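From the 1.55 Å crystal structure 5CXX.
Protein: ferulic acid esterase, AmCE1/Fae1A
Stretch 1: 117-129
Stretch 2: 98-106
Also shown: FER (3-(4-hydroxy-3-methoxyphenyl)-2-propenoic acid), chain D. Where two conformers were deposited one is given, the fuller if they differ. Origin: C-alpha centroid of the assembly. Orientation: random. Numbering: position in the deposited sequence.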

ATOM      1  N   GLU A 117       5.834   8.024  19.355  1.00 23.79           N
ATOM      2  CA  GLU A 117       5.789   6.670  19.880  1.00 23.78           C
ATOM      3  C   GLU A 117       4.769   5.826  19.168  1.00 23.10           C
ATOM      4  O   GLU A 117       5.021   4.659  18.907  1.00 24.73           O
ATOM      5  CB  GLU A 117       5.483   6.706  21.398  1.00 29.15           C
ATOM      6  CG  GLU A 117       5.600   5.310  22.033  1.00 42.10           C
ATOM      7  CD  GLU A 117       7.013   4.714  21.946  1.00 48.59           C
ATOM      8  OE1 GLU A 117       7.996   5.492  21.846  1.00 46.69           O
ATOM      9  OE2 GLU A 117       7.141   3.472  22.013  1.00 51.05           O
ATOM     10  N   TYR A 118       3.618   6.395  18.819  1.00 22.50           N
ATOM     11  CA  TYR A 118       2.641   5.593  18.062  1.00 20.81           C
ATOM     12  C   TYR A 118       3.165   5.256  16.635  1.00 20.16           C
ATOM     13  O   TYR A 118       3.003   4.141  16.107  1.00 19.38           O
ATOM     14  CB  TYR A 118       1.262   6.338  18.017  1.00 20.74           C
ATOM     15  CG  TYR A 118       0.171   5.575  17.285  1.00 20.58           C
ATOM     16  CD1 TYR A 118      -0.295   4.346  17.790  1.00 19.93           C
ATOM     17  CD2 TYR A 118      -0.459   6.121  16.169  1.00 20.04           C
ATOM     18  CE1 TYR A 118      -1.280   3.651  17.109  1.00 21.99           C
ATOM     19  CE2 TYR A 118      -1.469   5.456  15.508  1.00 23.31           C
ATOM     20  CZ  TYR A 118      -1.875   4.204  15.983  1.00 25.57           C
ATOM     21  OH  TYR A 118      -2.869   3.521  15.272  1.00 25.00           O
ATOM     22  N   TYR A 119       3.849   6.231  15.993  1.00 19.17           N
ATOM     23  CA  TYR A 119       4.387   5.930  14.677  1.00 17.99           C
ATOM     24  C   TYR A 119       5.338   4.753  14.641  1.00 18.97           C
ATOM     25  O   TYR A 119       5.409   4.083  13.587  1.00 19.01           O
ATOM     26  CB  TYR A 119       5.125   7.179  14.145  1.00 18.89           C
ATOM     27  CG  TYR A 119       4.339   8.471  14.154  1.00 18.58           C
ATOM     28  CD1 TYR A 119       2.937   8.519  14.067  1.00 20.40           C
ATOM     29  CD2 TYR A 119       5.027   9.691  14.186  1.00 19.60           C
ATOM     30  CE1 TYR A 119       2.257   9.723  14.084  1.00 19.03           C
ATOM     31  CE2 TYR A 119       4.328  10.893  14.152  1.00 21.31           C
ATOM     32  CZ  TYR A 119       2.965  10.898  14.104  1.00 21.28           C
ATOM     33  OH  TYR A 119       2.296  12.106  14.133  1.00 22.63           O
ATOM     34  N   LYS A 120       6.113   4.558  15.718  1.00 19.98           N
ATOM     35  CA  LYS A 120       7.107   3.456  15.731  1.00 21.50           C
ATOM     36  C   LYS A 120       6.477   2.094  15.400  1.00 19.01           C
ATOM     37  O   LYS A 120       7.119   1.225  14.815  1.00 19.39           O
ATOM     38  CB  LYS A 120       7.793   3.362  17.091  1.00 23.53           C
ATOM     39  CG  LYS A 120       8.742   4.581  17.320  1.00 34.52           C
ATOM     40  CD  LYS A 120       9.353   4.418  18.710  1.00 37.17           C
ATOM     41  CE  LYS A 120      10.218   5.657  19.071  1.00 47.73           C
ATOM     42  NZ  LYS A 120      10.644   5.547  20.492  1.00 51.68           N
ATOM     43  N   GLY A 121       5.222   1.892  15.816  1.00 20.52           N
ATOM     44  CA  GLY A 121       4.532   0.637  15.511  1.00 18.64           C
ATOM     45  C   GLY A 121       4.257   0.420  14.035  1.00 18.80           C
ATOM     46  O   GLY A 121       4.312  -0.734  13.554  1.00 18.57           O
ATOM     47  N   TYR A 122       4.063   1.502  13.298  1.00 18.33           N
ATOM     48  CA  TYR A 122       3.946   1.409  11.862  1.00 18.47           C
ATOM     49  C   TYR A 122       5.314   1.146  11.230  1.00 18.54           C
ATOM     50  O   TYR A 122       5.444   0.371  10.258  1.00 18.85           O
ATOM     51  CB  TYR A 122       3.320   2.740  11.254  1.00 17.41           C
ATOM     52  CG  TYR A 122       1.845   2.815  11.588  1.00 17.23           C
ATOM     53  CD1 TYR A 122       1.420   3.203  12.865  1.00 19.11           C
ATOM     54  CD2 TYR A 122       0.882   2.487  10.584  1.00 23.12           C
ATOM     55  CE1 TYR A 122       0.022   3.215  13.168  1.00 22.50           C
ATOM     56  CE2 TYR A 122      -0.505   2.526  10.891  1.00 23.56           C
ATOM     57  CZ  TYR A 122      -0.889   2.848  12.158  1.00 26.32           C
ATOM     58  OH  TYR A 122      -2.261   2.875  12.470  1.00 27.80           O
ATOM     59  N   ASP A 123       6.332   1.823  11.764  1.00 18.29           N
ATOM     60  CA  ASP A 123       7.694   1.565  11.250  1.00 19.90           C
ATOM     61  C   ASP A 123       8.061   0.106  11.414  1.00 22.82           C
ATOM     62  O   ASP A 123       8.718  -0.504  10.542  1.00 20.25           O
ATOM     63  CB  ASP A 123       8.744   2.415  11.983  1.00 19.61           C
ATOM     64  CG  ASP A 123       8.467   3.919  11.907  1.00 19.48           C
ATOM     65  OD1 ASP A 123       7.780   4.307  10.927  1.00 20.08           O
ATOM     66  OD2 ASP A 123       8.967   4.640  12.790  1.00 20.85           O
ATOM     67  N   ASN A 124       7.619  -0.519  12.509  1.00 18.44           N
ATOM     68  CA  ASN A 124       7.995  -1.885  12.779  1.00 17.90           C
ATOM     69  C   ASN A 124       7.295  -2.877  11.874  1.00 18.03           C
ATOM     70  O   ASN A 124       7.640  -4.076  11.860  1.00 18.03           O
ATOM     71  CB  ASN A 124       7.683  -2.215  14.279  1.00 17.72           C
ATOM     72  CG  ASN A 124       8.459  -3.401  14.759  1.00 20.53           C
ATOM     73  OD1 ASN A 124       9.682  -3.506  14.505  1.00 20.99           O
ATOM     74  ND2 ASN A 124       7.802  -4.266  15.540  1.00 20.87           N
ATOM     75  N   PHE A 125       6.315  -2.404  11.109  1.00 16.96           N
ATOM     76  CA  PHE A 125       5.604  -3.252  10.182  1.00 16.78           C
ATOM     77  C   PHE A 125       6.545  -3.858   9.120  1.00 16.04           C
ATOM     78  O   PHE A 125       6.238  -4.945   8.620  1.00 17.72           O
ATOM     79  CB  PHE A 125       4.461  -2.474   9.477  1.00 16.54           C
ATOM     80  CG  PHE A 125       3.599  -3.408   8.643  1.00 15.68           C
ATOM     81  CD1 PHE A 125       2.740  -4.311   9.281  1.00 16.83           C
ATOM     82  CD2 PHE A 125       3.692  -3.428   7.260  1.00 15.45           C
ATOM     83  CE1 PHE A 125       2.008  -5.240   8.537  1.00 18.53           C
ATOM     84  CE2 PHE A 125       2.968  -4.318   6.530  1.00 16.85           C
ATOM     85  CZ  PHE A 125       2.091  -5.232   7.150  1.00 16.30           C
ATOM     86  N   ILE A 126       7.688  -3.218   8.860  1.00 15.91           N
ATOM     87  CA  ILE A 126       8.646  -3.864   7.940  1.00 16.65           C
ATOM     88  C   ILE A 126       9.035  -5.256   8.455  1.00 18.61           C
ATOM     89  O   ILE A 126       9.110  -6.208   7.687  1.00 17.63           O
ATOM     90  CB  ILE A 126       9.882  -2.975   7.713  1.00 17.19           C
ATOM     91  CG1 ILE A 126      10.790  -3.599   6.625  1.00 17.41           C
ATOM     92  CG2 ILE A 126      10.725  -2.812   9.023  1.00 17.02           C
ATOM     93  CD1 ILE A 126      11.872  -2.560   6.165  1.00 18.78           C
ATOM     94  N   ASN A 127       9.155  -5.431   9.762  1.00 16.86           N
ATOM     95  CA  ASN A 127       9.486  -6.712  10.328  1.00 17.36           C
ATOM     96  C   ASN A 127       8.271  -7.679  10.325  1.00 18.26           C
ATOM     97  O   ASN A 127       8.417  -8.864   9.997  1.00 17.64           O
ATOM     98  CB  ASN A 127      10.031  -6.537  11.772  1.00 18.01           C
ATOM     99  CG  ASN A 127      11.322  -5.742  11.753  1.00 21.74           C
ATOM    100  OD1 ASN A 127      12.211  -6.106  10.973  1.00 22.57           O
ATOM    101  ND2 ASN A 127      11.408  -4.621  12.483  1.00 22.08           N
ATOM    102  N   GLU A 128       7.089  -7.136  10.641  1.00 17.86           N
ATOM    103  CA  GLU A 128       5.837  -7.945  10.595  1.00 17.46           C
ATOM    104  C   GLU A 128       5.614  -8.496   9.195  1.00 16.81           C
ATOM    105  O   GLU A 128       5.353  -9.690   9.037  1.00 16.55           O
ATOM    106  CB  GLU A 128       4.628  -7.069  11.009  1.00 17.64           C
ATOM    107  CG  GLU A 128       3.272  -7.823  10.958  1.00 17.19           C
ATOM    108  CD  GLU A 128       3.223  -8.948  12.003  1.00 20.05           C
ATOM    109  OE1 GLU A 128       4.073  -8.976  12.932  1.00 19.31           O
ATOM    110  OE2 GLU A 128       2.341  -9.828  11.880  1.00 19.34           O
ATOM    111  N   LEU A 129       5.807  -7.639   8.191  1.00 15.95           N
ATOM    112  CA  LEU A 129       5.521  -8.084   6.817  1.00 15.78           C
ATOM    113  C   LEU A 129       6.531  -9.187   6.403  1.00 16.35           C
ATOM    114  O   LEU A 129       6.154 -10.239   5.884  1.00 17.31           O
ATOM    115  CB  LEU A 129       5.554  -6.860   5.877  1.00 16.00           C
ATOM    116  CG  LEU A 129       5.348  -7.283   4.390  1.00 16.84           C
ATOM    117  CD1 LEU A 129       3.921  -7.764   4.142  1.00 18.50           C
ATOM    118  CD2 LEU A 129       5.673  -6.053   3.475  1.00 16.90           C
TER
HETATM  119  C4  FER D 301       1.641  13.361  10.641  1.00 19.73           C
HETATM  120  C5  FER D 301       0.381  13.708  10.073  1.00 21.99           C
HETATM  121  C6  FER D 301      -0.418  12.731   9.557  1.00 21.00           C
HETATM  122  C3  FER D 301       2.064  12.021  10.572  1.00 18.96           C
HETATM  123  C2  FER D 301       1.266  11.022  10.082  1.00 18.19           C
HETATM  124  C1  FER D 301       0.036  11.370   9.555  1.00 19.78           C
HETATM  125  C10 FER D 301       3.781  10.513  10.831  1.00 21.00           C
HETATM  126  C7  FER D 301      -0.837  10.276   9.042  1.00 20.56           C
HETATM  127  C8  FER D 301      -2.156  10.395   8.813  1.00 18.94           C
HETATM  128  C9  FER D 301      -2.914   9.179   8.285  1.00 21.10           C
HETATM  129  O1  FER D 301      -2.354   8.056   8.079  1.00 19.87           O
HETATM  130  O2  FER D 301      -4.151   9.298   8.082  1.00 24.99           O
HETATM  131  O4  FER D 301       2.520  14.250  11.181  1.00 22.54           O
HETATM  132  O3  FER D 301       3.301  11.824  11.111  1.00 20.39           O
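Stretch 2 98-106: LPDVYAPKP

Stretch 2 crosses stretch 1 as an extended, mostly irregular segment. L98 is in strand conformation (phi/psi -111/99); from D100 on the chain is loop, V101 turning at -82/-13 and A103 sitting at -125/65, before P104, K105 and P106 share an extended conformation near -60/145. Stretch 1 is helical for most of its length, entering already in a helix and leaving in one, with a less regular point about N124 (-73/-9). The contacts give the direction. P99 lies by F125, V101 and Y102 by Y122, and P104 by G121, so on this part stretch 2 advances as the helix numbering falls; K105 then returns its side chain to N124. The two stretches bury 637 Å² between them.

The closest pair of CA atoms is that of G121 and P104, 3.9 Å apart. Glycine permits this: an ideal CB on G121 would fall 2.1 Å from Y102 CE1, a clash, and 3.5 Å from P104 CD. G121 CA itself rests 3.5 Å from Y102 CE1. Here the helix carbonyl is also used, since A103 N donates to G121 O at 3.0 Å with an N-H...acceptor angle of 156°.

The other peptide group of A103 is satisfied by a side chain. N124 ND2 donates to A103 O at 2.9 Å and 164°, so A103 is held through both its backbone N and its backbone O. The amide of N124 works at its other end as well: N124 OD1 accepts from K105 NZ at 3.0 Å and from N127 ND2 at 2.9 Å (161°), the latter within the helical stretch. Water 2 accepts from K105 NZ at 2.9 Å and from N124 ND2 at 3.3 Å, adding a solvent link between the same two side chains. The lysine reaches in by its end, as its CA-to-CB bond points sideways.

A second water links Y102 to the helix backbone. Y102 OH donates to water 1 at 2.7 Å, and that water donates to E117 O, also at 2.7 Å. Within the stretches, Y102 N is satisfied by D100 OD1 at 3.1 Å and 152°, Y122 OH donates to Y118 OH at 2.9 Å, and K120 NZ forms a salt bridge with E117 OE1 at 3.0 Å.

Much of the remaining packing is between apolar side-chain atoms, though V101 O also lies over one face of the Y122 ring. The Y102 ring meets two helix tyrosines obliquely: its centroid is 4.5 Å from that of Y118, with planes at 40°, and 5.6 Å from that of Y122, at 37°. Y118 CD1 lies over one face of the Y102 ring, 3.5 Å from Y102 CE1. V101 CG1 serves two rings, approaching Y122 CD2 at 3.5 Å and lying 4.3 Å from the F125 ring centroid, 28° off its normal, an off-centre CH-pi contact. F125 CZ reaches P99 CB at 3.5 Å, while A103 CB sits at the edge of the F125 ring and 3.9 Å from E128 CB.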

ATOM      1  N   LEU A  98      -5.005  -7.370   3.369  1.00 16.63           N
ATOM      2  CA  LEU A  98      -5.144  -6.102   4.144  1.00 15.64           C
ATOM      3  C   LEU A  98      -4.646  -6.380   5.559  1.00 15.36           C
ATOM      4  O   LEU A  98      -5.364  -6.960   6.402  1.00 16.30           O
ATOM      5  CB  LEU A  98      -6.590  -5.613   4.207  1.00 16.92           C
ATOM      6  CG  LEU A  98      -7.356  -5.584   2.884  1.00 19.65           C
ATOM      7  CD1 LEU A  98      -8.775  -5.005   3.126  1.00 19.57           C
ATOM      8  CD2 LEU A  98      -6.562  -4.757   1.847  1.00 19.48           C
ATOM      9  N   PRO A  99      -3.403  -5.996   5.857  1.00 15.62           N
ATOM     10  CA  PRO A  99      -2.882  -6.216   7.216  1.00 16.10           C
ATOM     11  C   PRO A  99      -3.412  -5.168   8.200  1.00 15.58           C
ATOM     12  O   PRO A  99      -3.947  -4.136   7.824  1.00 17.67           O
ATOM     13  CB  PRO A  99      -1.366  -6.032   7.074  1.00 17.44           C
ATOM     14  CG  PRO A  99      -1.105  -6.184   5.548  1.00 15.69           C
ATOM     15  CD  PRO A  99      -2.349  -5.516   4.931  1.00 14.93           C
ATOM     16  N   ASP A 100      -3.218  -5.513   9.479  1.00 16.01           N
ATOM     17  CA  ASP A 100      -3.192  -4.491  10.532  1.00 15.05           C
ATOM     18  C   ASP A 100      -1.770  -3.966  10.606  1.00 16.45           C
ATOM     19  O   ASP A 100      -0.830  -4.739  10.886  1.00 17.09           O
ATOM     20  CB  ASP A 100      -3.633  -5.160  11.846  1.00 16.73           C
ATOM     21  CG  ASP A 100      -3.517  -4.233  13.054  1.00 19.41           C
ATOM     22  OD1 ASP A 100      -3.035  -3.083  12.905  1.00 18.73           O
ATOM     23  OD2 ASP A 100      -3.946  -4.717  14.158  1.00 19.28           O
ATOM     24  N   VAL A 101      -1.574  -2.712  10.214  1.00 15.52           N
ATOM     25  CA  VAL A 101      -0.226  -2.169  10.003  1.00 15.79           C
ATOM     26  C   VAL A 101       0.421  -1.714  11.320  1.00 18.30           C
ATOM     27  O   VAL A 101       1.637  -1.519  11.373  1.00 18.48           O
ATOM     28  CB  VAL A 101      -0.280  -0.961   9.021  1.00 16.41           C
ATOM     29  CG1 VAL A 101       1.165  -0.461   8.635  1.00 20.37           C
ATOM     30  CG2 VAL A 101      -1.034  -1.436   7.786  1.00 21.66           C
ATOM     31  N   TYR A 102      -0.381  -1.621  12.382  1.00 17.15           N
ATOM     32  CA  TYR A 102       0.204  -1.129  13.655  1.00 18.26           C
ATOM     33  C   TYR A 102       0.746  -2.338  14.401  1.00 17.45           C
ATOM     34  O   TYR A 102       0.008  -3.105  15.036  1.00 16.82           O
ATOM     35  CB  TYR A 102      -0.856  -0.378  14.485  1.00 17.02           C
ATOM     36  CG  TYR A 102      -0.266   0.132  15.800  1.00 16.63           C
ATOM     37  CD1 TYR A 102       0.869   0.973  15.767  1.00 17.58           C
ATOM     38  CD2 TYR A 102      -0.794  -0.267  17.034  1.00 18.56           C
ATOM     39  CE1 TYR A 102       1.446   1.383  16.956  1.00 18.30           C
ATOM     40  CE2 TYR A 102      -0.215   0.168  18.252  1.00 20.25           C
ATOM     41  CZ  TYR A 102       0.899   0.977  18.200  1.00 18.97           C
ATOM     42  OH  TYR A 102       1.432   1.397  19.373  1.00 20.93           O
ATOM     43  N   ALA A 103       2.077  -2.521  14.307  1.00 17.47           N
ATOM     44  CA  ALA A 103       2.720  -3.730  14.830  1.00 17.53           C
ATOM     45  C   ALA A 103       3.835  -3.420  15.815  1.00 18.25           C
ATOM     46  O   ALA A 103       4.994  -3.710  15.571  1.00 18.70           O
ATOM     47  CB  ALA A 103       3.284  -4.554  13.613  1.00 19.14           C
ATOM     48  N   PRO A 104       3.521  -2.832  16.957  1.00 20.15           N
ATOM     49  CA  PRO A 104       4.542  -2.467  17.946  1.00 19.97           C
ATOM     50  C   PRO A 104       5.171  -3.678  18.612  1.00 20.41           C
ATOM     51  O   PRO A 104       4.489  -4.697  18.910  1.00 20.30           O
ATOM     52  CB  PRO A 104       3.722  -1.651  19.010  1.00 20.52           C
ATOM     53  CG  PRO A 104       2.316  -2.338  18.915  1.00 18.88           C
ATOM     54  CD  PRO A 104       2.145  -2.525  17.393  1.00 19.02           C
ATOM     55  N   LYS A 105       6.469  -3.549  18.924  1.00 22.16           N
ATOM     56  CA  LYS A 105       7.167  -4.484  19.807  0.55 21.75           C
ATOM     57  C   LYS A 105       6.481  -4.496  21.182  1.00 22.15           C
ATOM     58  O   LYS A 105       6.027  -3.444  21.590  1.00 22.15           O
ATOM     59  CB  LYS A 105       8.617  -4.040  19.961  0.55 22.69           C
ATOM     60  CG  LYS A 105       9.364  -3.957  18.612  0.55 23.77           C
ATOM     61  CD  LYS A 105      10.822  -3.515  18.896  0.55 30.75           C
ATOM     62  CE  LYS A 105      11.833  -4.280  18.015  0.55 37.60           C
ATOM     63  NZ  LYS A 105      11.769  -3.939  16.558  0.55 36.91           N
ATOM     64  N   PRO A 106       6.482  -5.604  21.929  1.00 23.01           N
ATOM     65  CA  PRO A 106       5.896  -5.521  23.292  1.00 22.67           C
ATOM     66  C   PRO A 106       6.529  -4.466  24.148  1.00 25.28           C
ATOM     67  O   PRO A 106       7.760  -4.236  24.085  1.00 26.91           O
ATOM     68  CB  PRO A 106       6.184  -6.897  23.924  1.00 26.51           C
ATOM     69  CG  PRO A 106       6.352  -7.768  22.770  1.00 27.35           C
ATOM     70  CD  PRO A 106       6.862  -6.987  21.583  1.00 26.56           C
TER
HETATM   71  O   HOH W   1       4.011   2.145  19.086  1.00 21.57           O
HETATM   72  O   HOH W   2      10.221  -6.350  16.369  1.00 47.33           O